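Local coordinates for protein pectate lyase 1 (Juniperus ashei, PDB 1PXZ) that cleaves pectate weakly by elimination, as a calcium-dependent polysaccharide lyase, and is the major allergen of mountain cedar pollen, at residues Phe109-His115 / Thr154-Asn160; Val178-Ser182 / Tyr207-Lys211; Ala241-Tyr245 / Ala335-Thr339. One frame throughout, in Å; residues are numbered along the deposited sequence.

Contact 1: Phe109-His115 / Thr154-Asn160; sequences FMRKVSH and TMRNVTN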
loop_
_atom_site.group_PDB
_atom_site.type_symbol
_atom_site.label_atom_id
_atom_site.label_comp_id
_atom_site.label_asym_id
_atom_site.label_seq_id
_atom_site.Cartn_x
_atom_site.Cartn_y
_atom_site.Cartn_z
ATOM N N PHE A 109 -10.960 -0.124 4.760
ATOM C CA PHE A 109 -11.464 0.857 3.821
ATOM C C PHE A 109 -11.206 2.264 4.345
ATOM O O PHE A 109 -11.365 2.550 5.521
ATOM C CB PHE A 109 -12.975 0.680 3.573
ATOM C CG PHE A 109 -13.329 -0.587 2.805
ATOM C CD1 PHE A 109 -13.279 -1.836 3.409
ATOM C CD2 PHE A 109 -13.709 -0.513 1.477
ATOM C CE1 PHE A 109 -13.574 -3.010 2.737
ATOM C CE2 PHE A 109 -14.005 -1.675 0.784
ATOM C CZ PHE A 109 -13.948 -2.902 1.407
ATOM N N MET A 110 -10.800 3.143 3.439
ATOM C CA MET A 110 -10.647 4.556 3.790
ATOM C C MET A 110 -11.322 5.390 2.706
ATOM O O MET A 110 -11.044 5.183 1.511
ATOM C CB MET A 110 -9.172 4.923 3.927
ATOM C CG MET A 110 -8.517 4.359 5.194
ATOM S SD MET A 110 -6.762 4.084 4.889
ATOM C CE MET A 110 -6.868 2.565 3.912
ATOM N N ARG A 111 -12.208 6.299 3.110
ATOM C CA ARG A 111 -12.907 7.073 2.073
ATOM C C ARG A 111 -13.020 8.529 2.508
ATOM O O ARG A 111 -13.553 8.847 3.569
ATOM C CB ARG A 111 -14.281 6.487 1.773
ATOM C CG ARG A 111 -15.054 7.266 0.719
ATOM C CD ARG A 111 -16.533 7.312 1.083
ATOM N NE ARG A 111 -17.112 5.982 1.172
ATOM C CZ ARG A 111 -18.182 5.639 1.878
ATOM N NH1 ARG A 111 -18.828 6.556 2.588
ATOM N NH2 ARG A 111 -18.606 4.381 1.870
ATOM N N LYS A 112 -12.489 9.439 1.700
ATOM C CA LYS A 112 -12.554 10.854 2.064
ATOM C C LYS A 112 -11.992 11.161 3.445
ATOM O O LYS A 112 -12.627 11.852 4.249
ATOM C CB LYS A 112 -14.006 11.346 1.981
ATOM C CG LYS A 112 -14.588 11.279 0.578
ATOM C CD LYS A 112 -15.962 11.938 0.549
ATOM C CE LYS A 112 -16.335 12.372 -0.861
ATOM N NZ LYS A 112 -15.335 11.914 -1.867
ATOM N N VAL A 113 -10.802 10.651 3.717
ATOM C CA VAL A 113 -10.099 10.897 4.973
ATOM C C VAL A 113 -8.629 11.166 4.667
ATOM O O VAL A 113 -8.180 10.857 3.555
ATOM C CB VAL A 113 -10.224 9.709 5.946
ATOM C CG1 VAL A 113 -11.668 9.509 6.391
ATOM C CG2 VAL A 113 -9.687 8.432 5.314
ATOM N N SER A 114 -7.892 11.703 5.619
ATOM C CA SER A 114 -6.456 11.910 5.536
ATOM C C SER A 114 -5.717 11.465 6.788
ATOM O O SER A 114 -6.369 11.332 7.831
ATOM C CB SER A 114 -6.125 13.413 5.392
ATOM O OG SER A 114 -6.863 13.895 4.286
ATOM N N HIS A 115 -4.409 11.302 6.625
ATOM C CA HIS A 115 -3.538 11.011 7.763
ATOM C C HIS A 115 -3.881 9.686 8.443
ATOM O O HIS A 115 -4.265 9.640 9.615
ATOM C CB HIS A 115 -3.544 12.166 8.793
ATOM C CG HIS A 115 -2.970 13.415 8.174
ATOM N ND1 HIS A 115 -1.620 13.601 7.984
ATOM C CD2 HIS A 115 -3.576 14.518 7.675
ATOM C CE1 HIS A 115 -1.409 14.775 7.406
ATOM N NE2 HIS A 115 -2.583 15.350 7.209
ATOM N N THR A 154 -8.454 -0.580 0.870
ATOM C CA THR A 154 -9.054 0.201 -0.224
ATOM C C THR A 154 -9.033 1.681 0.119
ATOM O O THR A 154 -9.453 1.994 1.237
ATOM C CB THR A 154 -10.507 -0.230 -0.488
ATOM O OG1 THR A 154 -10.520 -1.589 -0.929
ATOM C CG2 THR A 154 -11.118 0.607 -1.603
ATOM N N MET A 155 -8.569 2.539 -0.783
ATOM C CA MET A 155 -8.549 3.979 -0.509
ATOM C C MET A 155 -9.310 4.718 -1.608
ATOM O O MET A 155 -8.991 4.538 -2.788
ATOM C CB MET A 155 -7.123 4.525 -0.400
ATOM C CG MET A 155 -6.389 4.058 0.861
ATOM S SD MET A 155 -4.607 4.422 0.738
ATOM C CE MET A 155 -4.170 2.954 -0.211
ATOM N N ARG A 156 -10.307 5.510 -1.209
ATOM C CA ARG A 156 -11.100 6.303 -2.143
ATOM C C ARG A 156 -11.044 7.758 -1.693
ATOM O O ARG A 156 -11.465 8.059 -0.571
ATOM C CB ARG A 156 -12.538 5.812 -2.192
ATOM C CG ARG A 156 -13.435 6.504 -3.191
ATOM C CD ARG A 156 -14.838 5.923 -3.146
ATOM N NE ARG A 156 -15.926 6.830 -2.884
ATOM C CZ ARG A 156 -16.039 8.064 -2.449
ATOM N NH1 ARG A 156 -14.999 8.821 -2.121
ATOM N NH2 ARG A 156 -17.254 8.602 -2.321
ATOM N N ASN A 157 -10.509 8.636 -2.534
ATOM C CA ASN A 157 -10.433 10.034 -2.120
ATOM C C ASN A 157 -9.685 10.204 -0.804
ATOM O O ASN A 157 -10.162 10.908 0.081
ATOM C CB ASN A 157 -11.855 10.588 -1.956
ATOM C CG ASN A 157 -11.929 12.005 -2.503
ATOM O OD1 ASN A 157 -12.946 12.385 -3.064
ATOM N ND2 ASN A 157 -10.838 12.745 -2.336
ATOM N N VAL A 158 -8.524 9.563 -0.693
ATOM C CA VAL A 158 -7.669 9.653 0.485
ATOM C C VAL A 158 -6.411 10.466 0.252
ATOM O O VAL A 158 -5.773 10.351 -0.805
ATOM C CB VAL A 158 -7.251 8.221 0.924
ATOM C CG1 VAL A 158 -6.226 8.298 2.036
ATOM C CG2 VAL A 158 -8.494 7.448 1.333
ATOM N N THR A 159 -5.989 11.304 1.204
ATOM C CA THR A 159 -4.688 11.961 1.006
ATOM C C THR A 159 -3.830 11.769 2.243
ATOM O O THR A 159 -4.311 11.667 3.384
ATOM C CB THR A 159 -4.799 13.464 0.677
ATOM O OG1 THR A 159 -5.308 14.138 1.838
ATOM C CG2 THR A 159 -5.785 13.738 -0.444
ATOM N N ASN A 160 -2.524 11.690 2.031
ATOM C CA ASN A 160 -1.598 11.587 3.153
ATOM C C ASN A 160 -1.841 10.259 3.856
ATOM O O ASN A 160 -2.374 10.228 4.957
ATOM C CB ASN A 160 -1.773 12.752 4.136
ATOM C CG ASN A 160 -1.300 14.050 3.503
ATOM O OD1 ASN A 160 -0.271 14.049 2.828
ATOM N ND2 ASN A 160 -2.037 15.125 3.713
HETATM O O HOH W 1 -9.131 13.211 1.155
#
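Met-110 lies beside Met-155 inside a parallel beta-helix, the fold of polysaccharide lyase family 1, where the strands of 109-111 and 154-156 occupy equivalent places on successive coils and run in parallel, in exact register, with axes 4.7 Å apart. Along Met-110, CB meets Val-158 CG2 at 3.7 Å, and SD passes Met-155 CG at 4.0 Å. A bend at the last torsion (chi3 -77°) then turns CE onto that same Met-155 CG at 3.4 Å, tight for two carbons. Flexible, unbranched methionines can fill the interior this way: Met-110 stacks along the helix axis on Met-155 and touches Val-116 and Leu-118 across the interior of its own coil. The backbone ladder includes Arg-156 N to Met-110 O.

On the outward side, Arg-111 CG sits over one face of the Arg-156 guanidinium, 3.2 Å from NH1, so it is a carbon of Arg-111 that meets this face, although the two like-charged guanidinium groups remain near each other. At the turn, Lys-112 and Asn-157 both have positive phi, a conformation asparagine accepts readily. Lys-112 NZ donates to Asn-157 OD1 at 2.7 Å, coming from above the carbonyl plane; the amide oxygen would partly offset the crowding of NZ against Arg-156 NH1, another donor. A water gives a hydrogen bond to Asn-157 O and a weak one to Val-113 O.

Further along, Ser-114 OG and Thr-159 OG1 share a hydrogen bond of 2.9 Å. His-115 ND1 is already engaged with Met-33 N, and Asn-160 CB makes a CH-pi contact over one ring face, 3.9 Å from the centroid.

Contact 2: Val178-Ser182 / Tyr207-Lys211; sequences VTLGS and YDDDK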
loop_
_atom_site.group_PDB
_atom_site.type_symbol
_atom_site.label_atom_id
_atom_site.label_comp_id
_atom_site.label_asym_id
_atom_site.label_seq_id
_atom_site.Cartn_x
_atom_site.Cartn_y
_atom_site.Cartn_z
ATOM N N VAL A 178 -6.181 1.915 -4.920
ATOM C CA VAL A 178 -6.113 3.361 -4.675
ATOM C C VAL A 178 -6.866 4.050 -5.796
ATOM O O VAL A 178 -6.519 3.860 -6.964
ATOM C CB VAL A 178 -4.658 3.820 -4.603
ATOM C CG1 VAL A 178 -4.543 5.328 -4.377
ATOM C CG2 VAL A 178 -3.919 3.085 -3.493
ATOM N N THR A 179 -7.917 4.792 -5.507
ATOM C CA THR A 179 -8.782 5.365 -6.510
ATOM C C THR A 179 -9.337 6.733 -6.125
ATOM O O THR A 179 -9.212 7.192 -4.993
ATOM C CB THR A 179 -10.041 4.495 -6.757
ATOM O OG1 THR A 179 -10.793 4.465 -5.532
ATOM C CG2 THR A 179 -9.720 3.056 -7.094
ATOM N N LEU A 180 -9.986 7.336 -7.119
ATOM C CA LEU A 180 -10.775 8.537 -6.978
ATOM C C LEU A 180 -10.040 9.702 -6.344
ATOM O O LEU A 180 -10.463 10.185 -5.287
ATOM C CB LEU A 180 -12.031 8.280 -6.109
ATOM C CG LEU A 180 -13.046 9.430 -6.132
ATOM C CD1 LEU A 180 -13.568 9.622 -7.552
ATOM C CD2 LEU A 180 -14.203 9.206 -5.167
ATOM N N GLY A 181 -8.971 10.190 -6.963
ATOM C CA GLY A 181 -8.369 11.398 -6.429
ATOM C C GLY A 181 -7.496 11.207 -5.217
ATOM O O GLY A 181 -7.136 12.155 -4.521
ATOM N N SER A 182 -7.116 9.962 -4.927
ATOM C CA SER A 182 -6.195 9.741 -3.814
ATOM C C SER A 182 -4.801 10.202 -4.193
ATOM O O SER A 182 -4.397 10.058 -5.349
ATOM C CB SER A 182 -6.143 8.257 -3.420
ATOM O OG SER A 182 -7.450 7.844 -3.011
ATOM N N TYR A 207 -11.697 8.006 -15.380
ATOM C CA TYR A 207 -11.426 9.018 -14.365
ATOM C C TYR A 207 -10.102 9.745 -14.535
ATOM O O TYR A 207 -9.120 9.465 -13.832
ATOM C CB TYR A 207 -11.459 8.374 -12.965
ATOM C CG TYR A 207 -11.645 9.421 -11.887
ATOM C CD1 TYR A 207 -12.903 9.944 -11.618
ATOM C CD2 TYR A 207 -10.562 9.875 -11.147
ATOM C CE1 TYR A 207 -13.069 10.901 -10.632
ATOM C CE2 TYR A 207 -10.723 10.834 -10.163
ATOM C CZ TYR A 207 -11.980 11.345 -9.913
ATOM O OH TYR A 207 -12.144 12.300 -8.934
ATOM N N ASP A 208 -10.044 10.712 -15.450
ATOM C CA ASP A 208 -8.777 11.424 -15.659
ATOM C C ASP A 208 -8.441 12.351 -14.509
ATOM O O ASP A 208 -7.384 12.998 -14.455
ATOM C CB ASP A 208 -8.843 12.178 -16.992
ATOM C CG ASP A 208 -10.291 12.440 -17.378
ATOM O OD1 ASP A 208 -11.026 11.459 -17.622
ATOM O OD2 ASP A 208 -10.675 13.627 -17.423
ATOM N N ASP A 209 -9.309 12.461 -13.494
ATOM C CA ASP A 209 -8.872 13.328 -12.382
ATOM C C ASP A 209 -7.783 12.657 -11.554
ATOM O O ASP A 209 -7.139 13.251 -10.685
ATOM C CB ASP A 209 -10.083 13.749 -11.553
ATOM C CG ASP A 209 -10.786 14.940 -12.191
ATOM O OD1 ASP A 209 -10.251 15.483 -13.185
ATOM O OD2 ASP A 209 -11.868 15.327 -11.702
ATOM N N ASP A 210 -7.509 11.381 -11.831
ATOM C CA ASP A 210 -6.361 10.708 -11.241
ATOM C C ASP A 210 -5.050 11.240 -11.804
ATOM O O ASP A 210 -3.983 10.812 -11.354
ATOM C CB ASP A 210 -6.461 9.197 -11.474
ATOM C CG ASP A 210 -7.460 8.568 -10.512
ATOM O OD1 ASP A 210 -7.689 9.174 -9.436
ATOM O OD2 ASP A 210 -7.978 7.489 -10.872
ATOM N N LYS A 211 -5.090 12.165 -12.771
ATOM C CA LYS A 211 -3.844 12.757 -13.260
ATOM C C LYS A 211 -3.028 13.429 -12.157
ATOM O O LYS A 211 -1.806 13.550 -12.315
ATOM C CB LYS A 211 -4.104 13.763 -14.397
ATOM C CG LYS A 211 -4.368 13.026 -15.712
ATOM C CD LYS A 211 -4.590 13.984 -16.870
ATOM C CE LYS A 211 -5.633 13.450 -17.837
ATOM N NZ LYS A 211 -5.204 13.612 -19.256
HETATM O O HOH W 2 -6.325 7.753 -7.020
#
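Gly-181 N donates to Asp-210 OD1 across 3.0 Å, and the N-H...O angle of 169° makes the bond nearly straight. Beside it, the Tyr-207 ring approaches the Leu-180 and Gly-181 backbone, with Leu-180 CD1 near CZ; because the tyrosine is poorly ordered, the closeness of that approach is doubtful.

Around this first shell, a water gives a second hydrogen bond to Asp-210 OD1 (3.1 Å) and weakly accepts one from Ser-182 N. The carboxylate is carried by a 3-10 turn, in which Asp-210 N bonds to Tyr-207 O, and its side chain also touches Tyr-235. On the other segment the loop after strand 174-179 is tied back by Ser-182 OG, which donates to Thr-179 O at 2.7 Å and accepts from Val-158 N of the preceding coil. Glycine suits position 181 because its phi of 79° with psi near 14° would press a CB against the carbonyl oxygen before it.

Thus an external loop of the beta-helix meets the loop after strand 174-179 through one carboxylate oxygen. With a backbone N-H and a water both donating to OD1, Asp-210 is probably favoured in its ionised form.

Contact 3: Ala241-Tyr245 / Ala335-Thr339; sequences ANNNY and APQLT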
loop_
_atom_site.group_PDB
_atom_site.type_symbol
_atom_site.label_atom_id
_atom_site.label_comp_id
_atom_site.label_asym_id
_atom_site.label_seq_id
_atom_site.Cartn_x
_atom_site.Cartn_y
_atom_site.Cartn_z
ATOM N N ALA A 241 10.588 2.363 -6.245
ATOM C CA ALA A 241 11.998 2.445 -5.888
ATOM C C ALA A 241 12.504 1.391 -4.915
ATOM O O ALA A 241 11.890 1.209 -3.857
ATOM C CB ALA A 241 12.239 3.820 -5.238
ATOM N N ASN A 242 13.611 0.720 -5.197
ATOM C CA ASN A 242 14.260 -0.227 -4.297
ATOM C C ASN A 242 13.293 -1.293 -3.764
ATOM O O ASN A 242 13.290 -1.631 -2.576
ATOM C CB ASN A 242 14.913 0.520 -3.146
ATOM C CG ASN A 242 16.275 1.060 -3.550
ATOM O OD1 ASN A 242 16.910 0.658 -4.533
ATOM N ND2 ASN A 242 16.724 1.992 -2.742
ATOM N N ASN A 243 12.488 -1.829 -4.688
ATOM C CA ASN A 243 11.672 -2.997 -4.354
ATOM C C ASN A 243 12.320 -4.272 -4.889
ATOM O O ASN A 243 13.104 -4.185 -5.830
ATOM C CB ASN A 243 10.284 -2.872 -4.968
ATOM C CG ASN A 243 9.597 -1.546 -4.712
ATOM O OD1 ASN A 243 9.630 -0.595 -5.501
ATOM N ND2 ASN A 243 8.930 -1.511 -3.566
ATOM N N ASN A 244 11.987 -5.428 -4.331
ATOM C CA ASN A 244 12.561 -6.712 -4.758
ATOM C C ASN A 244 11.493 -7.594 -5.367
ATOM O O ASN A 244 10.456 -7.845 -4.731
ATOM C CB ASN A 244 13.203 -7.374 -3.536
ATOM C CG ASN A 244 14.159 -8.496 -3.856
ATOM O OD1 ASN A 244 14.827 -8.485 -4.892
ATOM N ND2 ASN A 244 14.259 -9.493 -2.984
ATOM N N TYR A 245 11.669 -8.085 -6.595
ATOM C CA TYR A 245 10.627 -8.836 -7.263
ATOM C C TYR A 245 11.063 -10.291 -7.505
ATOM O O TYR A 245 12.055 -10.512 -8.195
ATOM C CB TYR A 245 10.237 -8.231 -8.616
ATOM C CG TYR A 245 9.550 -6.886 -8.620
ATOM C CD1 TYR A 245 10.331 -5.739 -8.389
ATOM C CD2 TYR A 245 8.193 -6.733 -8.845
ATOM C CE1 TYR A 245 9.729 -4.496 -8.390
ATOM C CE2 TYR A 245 7.575 -5.484 -8.855
ATOM C CZ TYR A 245 8.380 -4.378 -8.619
ATOM O OH TYR A 245 7.815 -3.116 -8.608
ATOM N N ALA A 335 18.672 -3.964 -3.594
ATOM C CA ALA A 335 17.267 -4.133 -3.223
ATOM C C ALA A 335 17.014 -5.358 -2.369
ATOM O O ALA A 335 16.225 -5.251 -1.417
ATOM C CB ALA A 335 16.370 -4.164 -4.462
ATOM N N PRO A 336 17.592 -6.512 -2.629
ATOM C CA PRO A 336 17.397 -7.618 -1.678
ATOM C C PRO A 336 17.799 -7.241 -0.266
ATOM O O PRO A 336 17.100 -7.590 0.699
ATOM C CB PRO A 336 18.312 -8.723 -2.229
ATOM C CG PRO A 336 18.396 -8.431 -3.698
ATOM C CD PRO A 336 18.377 -6.932 -3.800
ATOM N N GLN A 337 18.906 -6.535 -0.078
ATOM C CA GLN A 337 19.287 -6.167 1.290
ATOM C C GLN A 337 18.330 -5.147 1.905
ATOM O O GLN A 337 18.042 -5.201 3.107
ATOM C CB GLN A 337 20.704 -5.583 1.331
ATOM C CG GLN A 337 21.803 -6.605 1.550
ATOM C CD GLN A 337 21.536 -7.532 2.722
ATOM O OE1 GLN A 337 21.889 -7.217 3.859
ATOM N NE2 GLN A 337 20.909 -8.671 2.442
ATOM N N LEU A 338 17.868 -4.224 1.065
ATOM C CA LEU A 338 17.034 -3.121 1.563
ATOM C C LEU A 338 15.636 -3.601 1.924
ATOM O O LEU A 338 14.914 -2.888 2.629
ATOM C CB LEU A 338 16.931 -1.990 0.522
ATOM C CG LEU A 338 18.238 -1.243 0.253
ATOM C CD1 LEU A 338 18.125 -0.375 -0.994
ATOM C CD2 LEU A 338 18.661 -0.394 1.440
ATOM N N THR A 339 15.269 -4.789 1.432
ATOM C CA THR A 339 13.930 -5.319 1.641
ATOM C C THR A 339 13.957 -6.552 2.543
ATOM O O THR A 339 12.939 -7.250 2.624
ATOM C CB THR A 339 13.227 -5.710 0.331
ATOM O OG1 THR A 339 14.044 -6.639 -0.409
ATOM C CG2 THR A 339 13.029 -4.525 -0.617
#
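Ala-335 opens the short helix 335-338 with its methyl group against the backbone of 241-245: CB is 3.5 Å from Asn-243 O, and the CA atoms of Ala-335 and Asn-242 are 5.0 Å apart. Alanine is small enough to allow so close an approach, and the same side chain touches Ser-267 on the next coil. Pro-336 follows, in the first turn of the helix, where a missing N-H costs little. Its CG meets Asn-244 OD1 at 3.8 Å, the two side chains crossing at about a right angle, while the ND2 of that asparagine is spent on Gln-221 OE1.

The surface under this helix is the outside of the parallel beta-helix at one of its tight turns. Asn-242 there has positive phi, and Asn-243 receives neighbours from both adjoining coils, its N donating to Asn-266 OD1 and its side chain lying close to Asn-220; asparagines stacked in this way are consistent with the asparagine ladder known in pectate lyases.

Leu-338 reaches back to this turn, its CD1 packing 3.5 Å from Asn-242 CG, so a methyl group lies against a flat amide. Its carbonyl oxygen accepts a hydrogen bond from Asn-2 ND2 near the amino terminus. Thr-339, the first residue to leave helical geometry, has OG1 between its own N and carbonyl carbon (chi1 55°). This turns the hydroxyl back to donate to Ala-335 O at 2.8 Å and to rest 3.3 Å from Asn-244 CB, while CG2 faces Asn-242 O at 3.5 Å.

Contact 1 joins two successive coils and contact 2 starts from the next, their centres 12 Å apart. Strands 153-156 and 174-179 are neighbours in one sheet, joined by a probable hydrogen bond of 2.9 Å between Met-155 O and Thr-179 N, and Arg-156 also packs on Leu-180. Both border the calcium site inferred by similarity: the side chain of Asp-177 is about 4 Å from that of Thr-154 in contact 1 and about 3 Å from that of Thr-179 in contact 2. Contact 3 is remote from the annotated sites, its centre 27 Å from each of the others, and there the C-terminal part of the chain folds back onto the beta-helix.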